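Local atomic coordinates of Ara h 8 allergen isoform (Arachis hypogaea, PDB entry 6V8H), a protein that belongs to the Bet v 1-type pathogenesis-related allergens of peanut and may bind abscisic acid and act in receptor signalling. Residues 53-58 against 66-71; 90-95 against 129-134. All coordinates share one frame; numbering follows the deposited sequence.

Contact 1: 53-58 against 66-71; sequences VKKVTA and YVLHKI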
loop_
_atom_site.group_PDB
_atom_site.type_symbol
_atom_site.label_atom_id
_atom_site.label_comp_id
_atom_site.label_asym_id
_atom_site.label_seq_id
_atom_site.Cartn_x
_atom_site.Cartn_y
_atom_site.Cartn_z
ATOM N N VAL A 53 5.577 12.193 1.765
ATOM C CA VAL A 53 4.771 11.990 0.530
ATOM C C VAL A 53 5.674 11.299 -0.492
ATOM O O VAL A 53 6.836 11.697 -0.616
ATOM C CB VAL A 53 4.180 13.314 -0.007
ATOM C CG1 VAL A 53 3.326 13.080 -1.242
ATOM C CG2 VAL A 53 3.398 14.057 1.051
ATOM N N LYS A 54 5.160 10.265 -1.144
ATOM C CA LYS A 54 5.899 9.459 -2.135
ATOM C C LYS A 54 5.147 9.559 -3.459
ATOM O O LYS A 54 3.903 9.518 -3.465
ATOM C CB LYS A 54 5.981 7.986 -1.726
ATOM C CG LYS A 54 6.565 7.708 -0.340
ATOM C CD LYS A 54 6.500 6.224 -0.000
ATOM C CE LYS A 54 6.907 5.882 1.419
ATOM N NZ LYS A 54 6.658 4.431 1.685
ATOM N N LYS A 55 5.886 9.690 -4.547
ATOM C CA LYS A 55 5.319 9.698 -5.912
ATOM C C LYS A 55 5.524 8.285 -6.450
ATOM O O LYS A 55 6.677 7.846 -6.598
ATOM C CB LYS A 55 5.960 10.799 -6.753
ATOM C CG LYS A 55 5.325 11.043 -8.105
ATOM C CD LYS A 55 5.828 12.315 -8.765
ATOM C CE LYS A 55 5.398 12.432 -10.209
ATOM N NZ LYS A 55 6.103 13.533 -10.916
ATOM N N VAL A 56 4.419 7.588 -6.666
ATOM C CA VAL A 56 4.426 6.181 -7.139
ATOM C C VAL A 56 4.037 6.210 -8.604
ATOM O O VAL A 56 2.862 6.491 -8.896
ATOM C CB VAL A 56 3.451 5.320 -6.308
ATOM C CG1 VAL A 56 3.244 3.929 -6.907
ATOM C CG2 VAL A 56 3.947 5.213 -4.858
ATOM N N THR A 57 4.977 5.901 -9.481
ATOM C CA THR A 57 4.752 5.940 -10.945
ATOM C C THR A 57 4.541 4.515 -11.452
ATOM O O THR A 57 5.389 3.655 -11.143
ATOM C CB THR A 57 5.914 6.647 -11.657
ATOM O OG1 THR A 57 6.087 7.908 -11.012
ATOM C CG2 THR A 57 5.655 6.810 -13.129
ATOM N N ALA A 58 3.482 4.312 -12.240
ATOM C CA ALA A 58 3.041 2.997 -12.762
ATOM C C ALA A 58 2.815 3.085 -14.266
ATOM O O ALA A 58 2.517 4.177 -14.743
ATOM C CB ALA A 58 1.771 2.571 -12.052
ATOM N N TYR A 66 0.855 8.426 -12.282
ATOM C CA TYR A 66 1.347 8.371 -10.883
ATOM C C TYR A 66 0.222 8.704 -9.898
ATOM O O TYR A 66 -0.789 9.317 -10.286
ATOM C CB TYR A 66 2.544 9.293 -10.690
ATOM C CG TYR A 66 2.229 10.771 -10.669
ATOM C CD1 TYR A 66 2.188 11.518 -11.837
ATOM C CD2 TYR A 66 1.995 11.436 -9.474
ATOM C CE1 TYR A 66 1.909 12.882 -11.830
ATOM C CE2 TYR A 66 1.717 12.796 -9.443
ATOM C CZ TYR A 66 1.668 13.525 -10.623
ATOM O OH TYR A 66 1.395 14.863 -10.569
ATOM N N VAL A 67 0.404 8.258 -8.652
ATOM C CA VAL A 67 -0.425 8.679 -7.494
ATOM C C VAL A 67 0.523 9.085 -6.369
ATOM O O VAL A 67 1.736 8.710 -6.439
ATOM C CB VAL A 67 -1.376 7.555 -7.053
ATOM C CG1 VAL A 67 -2.300 7.118 -8.193
ATOM C CG2 VAL A 67 -0.598 6.348 -6.502
ATOM N N LEU A 68 -0.001 9.809 -5.383
ATOM C CA LEU A 68 0.789 10.278 -4.224
ATOM C C LEU A 68 0.502 9.388 -3.014
ATOM O O LEU A 68 -0.663 9.085 -2.762
ATOM C CB LEU A 68 0.449 11.745 -3.957
ATOM C CG LEU A 68 0.773 12.696 -5.111
ATOM C CD1 LEU A 68 0.265 14.087 -4.811
ATOM C CD2 LEU A 68 2.269 12.692 -5.383
ATOM N N HIS A 69 1.558 8.952 -2.332
ATOM C CA HIS A 69 1.498 8.050 -1.155
ATOM C C HIS A 69 1.929 8.865 0.063
ATOM O O HIS A 69 3.107 9.310 0.104
ATOM C CB HIS A 69 2.407 6.852 -1.431
ATOM C CG HIS A 69 2.441 5.792 -0.397
ATOM N ND1 HIS A 69 2.024 4.482 -0.677
ATOM C CD2 HIS A 69 2.861 5.800 0.895
ATOM C CE1 HIS A 69 2.173 3.738 0.423
ATOM N NE2 HIS A 69 2.674 4.514 1.388
ATOM N N LYS A 70 1.034 9.068 1.028
ATOM C CA LYS A 70 1.355 9.894 2.215
ATOM C C LYS A 70 1.305 9.058 3.492
ATOM O O LYS A 70 0.246 8.480 3.739
ATOM C CB LYS A 70 0.402 11.091 2.297
ATOM C CG LYS A 70 0.602 11.965 3.536
ATOM C CD LYS A 70 0.040 13.331 3.481
ATOM C CE LYS A 70 0.220 14.054 4.796
ATOM N NZ LYS A 70 -0.195 15.481 4.737
ATOM N N ILE A 71 2.359 9.140 4.315
ATOM C CA ILE A 71 2.464 8.371 5.579
ATOM C C ILE A 71 1.615 9.072 6.628
ATOM O O ILE A 71 1.937 10.212 6.947
ATOM C CB ILE A 71 3.922 8.191 6.036
ATOM C CG1 ILE A 71 4.780 7.516 4.960
ATOM C CG2 ILE A 71 3.967 7.419 7.339
ATOM C CD1 ILE A 71 6.197 7.115 5.421
#

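Contact 2: 90-95 against 129-134; sequences GFQEIL and DEVHQD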
loop_
_atom_site.group_PDB
_atom_site.type_symbol
_atom_site.label_atom_id
_atom_site.label_comp_id
_atom_site.label_asym_id
_atom_site.label_seq_id
_atom_site.Cartn_x
_atom_site.Cartn_y
_atom_site.Cartn_z
ATOM N N GLY A 90 -2.974 9.278 -12.185
ATOM C CA GLY A 90 -3.354 7.856 -12.168
ATOM C C GLY A 90 -4.483 7.569 -11.218
ATOM O O GLY A 90 -4.825 6.378 -11.070
ATOM N N PHE A 91 -5.068 8.608 -10.634
ATOM C CA PHE A 91 -6.089 8.488 -9.572
ATOM C C PHE A 91 -7.491 8.587 -10.182
ATOM O O PHE A 91 -7.801 9.566 -10.854
ATOM C CB PHE A 91 -5.843 9.536 -8.481
ATOM C CG PHE A 91 -6.424 9.131 -7.152
ATOM C CD1 PHE A 91 -6.100 7.892 -6.597
ATOM C CD2 PHE A 91 -7.317 9.957 -6.479
ATOM C CE1 PHE A 91 -6.676 7.465 -5.419
ATOM C CE2 PHE A 91 -7.876 9.533 -5.287
ATOM C CZ PHE A 91 -7.543 8.291 -4.756
ATOM N N GLN A 92 -8.295 7.550 -9.923
ATOM C CA GLN A 92 -9.732 7.450 -10.294
ATOM C C GLN A 92 -10.427 8.757 -9.913
ATOM O O GLN A 92 -10.255 9.215 -8.755
ATOM C CB GLN A 92 -10.401 6.274 -9.589
ATOM C CG GLN A 92 -9.945 4.914 -10.109
ATOM C CD GLN A 92 -8.767 4.338 -9.353
ATOM O OE1 GLN A 92 -8.211 4.936 -8.437
ATOM N NE2 GLN A 92 -8.363 3.159 -9.760
ATOM N N GLU A 93 -11.182 9.327 -10.852
ATOM C CA GLU A 93 -11.783 10.685 -10.713
ATOM C C GLU A 93 -12.851 10.649 -9.623
ATOM O O GLU A 93 -13.014 11.655 -8.948
ATOM C CB GLU A 93 -12.277 11.199 -12.063
ATOM C CG GLU A 93 -11.957 12.682 -12.293
ATOM C CD GLU A 93 -10.491 13.072 -12.445
ATOM O OE1 GLU A 93 -9.695 12.231 -12.940
ATOM O OE2 GLU A 93 -10.146 14.192 -12.040
ATOM N N ILE A 94 -13.517 9.519 -9.417
ATOM C CA ILE A 94 -14.614 9.401 -8.419
ATOM C C ILE A 94 -14.090 9.370 -6.969
ATOM O O ILE A 94 -14.917 9.585 -6.045
ATOM C CB ILE A 94 -15.499 8.191 -8.735
ATOM C CG1 ILE A 94 -16.769 8.217 -7.895
ATOM C CG2 ILE A 94 -14.746 6.897 -8.544
ATOM C CD1 ILE A 94 -17.877 7.388 -8.478
ATOM N N LEU A 95 -12.790 9.148 -6.767
ATOM C CA LEU A 95 -12.179 9.032 -5.412
ATOM C C LEU A 95 -11.615 10.390 -4.961
ATOM O O LEU A 95 -10.830 10.945 -5.691
ATOM C CB LEU A 95 -11.047 7.994 -5.443
ATOM C CG LEU A 95 -11.472 6.534 -5.566
ATOM C CD1 LEU A 95 -10.299 5.595 -5.423
ATOM C CD2 LEU A 95 -12.500 6.205 -4.494
ATOM N N ASP A 129 -17.467 -1.249 -8.212
ATOM C CA ASP A 129 -16.733 -2.519 -7.958
ATOM C C ASP A 129 -15.411 -2.468 -8.754
ATOM O O ASP A 129 -14.398 -2.917 -8.216
ATOM C CB ASP A 129 -17.611 -3.752 -8.228
ATOM C CG ASP A 129 -17.011 -5.058 -7.677
ATOM O OD1 ASP A 129 -16.599 -5.087 -6.473
ATOM O OD2 ASP A 129 -16.903 -6.059 -8.446
ATOM N N GLU A 130 -15.396 -1.883 -9.953
ATOM C CA GLU A 130 -14.171 -1.785 -10.796
ATOM C C GLU A 130 -13.075 -1.023 -10.033
ATOM O O GLU A 130 -11.904 -1.437 -10.123
ATOM C CB GLU A 130 -14.476 -1.085 -12.124
ATOM C CG GLU A 130 -13.370 -1.234 -13.159
ATOM C CD GLU A 130 -13.839 -1.138 -14.599
ATOM O OE1 GLU A 130 -14.697 -0.259 -14.875
ATOM O OE2 GLU A 130 -13.377 -1.997 -15.415
ATOM N N VAL A 131 -13.431 0.031 -9.291
ATOM C CA VAL A 131 -12.428 0.894 -8.594
ATOM C C VAL A 131 -11.902 0.134 -7.373
ATOM O O VAL A 131 -10.684 0.082 -7.187
ATOM C CB VAL A 131 -13.024 2.267 -8.231
ATOM C CG1 VAL A 131 -12.073 3.133 -7.384
ATOM C CG2 VAL A 131 -13.417 2.999 -9.499
ATOM N N HIS A 132 -12.810 -0.445 -6.599
ATOM C CA HIS A 132 -12.498 -1.335 -5.446
ATOM C C HIS A 132 -11.471 -2.386 -5.872
ATOM O O HIS A 132 -10.434 -2.477 -5.194
ATOM C CB HIS A 132 -13.787 -1.975 -4.915
ATOM C CG HIS A 132 -13.582 -2.937 -3.807
ATOM N ND1 HIS A 132 -12.538 -2.802 -2.912
ATOM C CD2 HIS A 132 -14.289 -4.012 -3.416
ATOM C CE1 HIS A 132 -12.586 -3.777 -2.047
ATOM N NE2 HIS A 132 -13.661 -4.503 -2.299
ATOM N N GLN A 133 -11.750 -3.118 -6.957
ATOM C CA GLN A 133 -10.927 -4.263 -7.454
ATOM C C GLN A 133 -9.554 -3.744 -7.898
ATOM O O GLN A 133 -8.551 -4.373 -7.535
ATOM C CB GLN A 133 -11.627 -4.984 -8.610
ATOM C CG GLN A 133 -12.649 -6.037 -8.191
ATOM C CD GLN A 133 -12.295 -6.811 -6.942
ATOM O OE1 GLN A 133 -12.865 -6.600 -5.871
ATOM N NE2 GLN A 133 -11.363 -7.743 -7.072
ATOM N N ASP A 134 -9.497 -2.641 -8.648
ATOM C CA ASP A 134 -8.224 -2.124 -9.206
ATOM C C ASP A 134 -7.297 -1.748 -8.040
ATOM O O ASP A 134 -6.112 -2.121 -8.093
ATOM C CB ASP A 134 -8.427 -0.960 -10.157
ATOM C CG ASP A 134 -9.047 -1.358 -11.498
ATOM O OD1 ASP A 134 -9.487 -2.537 -11.651
ATOM O OD2 ASP A 134 -9.096 -0.495 -12.399
#

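Contact 1: 53-58 against 66-71
Lys54 and His69, then Val56 and Val67, form the hydrogen-bonded pairs of an antiparallel ladder whose strand axes run at 152° and approach to 4.4 Å. Lys54 N reaches His69 O at 2.6 Å, and the return bond from His69 N to Lys54 O spans 2.7 Å. The second rung links Val56 N to Val67 O at 2.9 Å, almost straight, and Val67 N to Val56 O at 3.0 Å. Val53-Lys70, Lys55-Leu68 and Thr57-Tyr66 are the non-hydrogen-bonded pairs, their side chains on the other face. The two strands make a beta hairpin in the curved antiparallel sheet of the Bet v 1 fold, with strands 38-45 and 80-86 as flanking neighbours. Lys55 crosses diagonally to Tyr66: its CE sits 3.5 Å above the ring centroid, and NZ, 11° off the ring normal, adds a cation-pi contact. Tyr66 CG lies between its backbone N and carbonyl carbon (chi1 73°), which brings the ring beneath that lysine chain. On the reverse face Lys54 extends alongside His69, Lys54 CD 3.8 Å from His69 CD2. Asp28 pairs with Lys54 NZ in a salt bridge, while Tyr81 OH bonds both NZ and His69 NE2, tethering the two side chains at their ends.

Contact 2: 90-95 against 129-134
The side-chain amide of Gln92 has a methyl of Val131 over one face: Val131 CG1 stands above the amide plane, 4.0 Å from Gln92 CD. The amide and the Asp134 carboxylate are turned 50° apart, and Gln92 NE2 comes up to Asp134 CB at 4.1 Å, a van der Waals approach, with no hydrogen bond passing between the two segments. The side chain of His132, the next residue after Val131, starts away from the loop; its ring stacks on Phe6 and meets Phe119 nearly at right angles. At the start of the long C-terminal helix 129-152 of the Bet v 1 fold, Val131 thus faces the loop before strand 95-107 and His132 meets aromatic residues of the sheet. Val131 is the hub of the contact with the loop. The Gln92 and Val131 side chains approach head-on: chi1 of -70° sets Gln92 CG 3.9 Å from Val131 CG1, and the bend at chi2 (91°) brings CD and the amide face over the same methyl. Leu95 reaches Val131 tip to tip, Leu95 CD1 3.6 Å from Val131 CG1, while the other methyl, Val131 CG2, meets Ile94 CG2 at 4.2 Å. The three loop residues belong to a type I beta turn, 92-95, closed by a hydrogen bond from Leu95 N to Gln92 O at 3.2 Å. Lys122 fastens the turn from outside, its NZ bonded to Glu93 O and its backbone to Ile94. Leu127 packs on both Leu95 and His132. On the helix, Asp134 N is bonded to Glu130 O at 3.1 Å.

Both contacts lie toward the surface, their centres about 15 Å apart, yet they bind different elements. Contact 1 is internal to the sheet, a sequence-local hairpin that buries 591 Å² and is held by backbone hydrogen bonds, with lysine-aromatic pairs beside valine and leucine contacts. Contact 2 joins parts far apart in sequence, a loop and the start of the C-terminal helix, buries 177 Å² and relies on methyl groups and an amide without a polar bond across. They touch where the loop leaves the sheet: Tyr66 O and Gly90 N, 2.9 Å apart, are probably hydrogen-bonded, and Val67 CG1 packs against Gly90. Segment 66-71 thus borders the loop whose far side meets the helix.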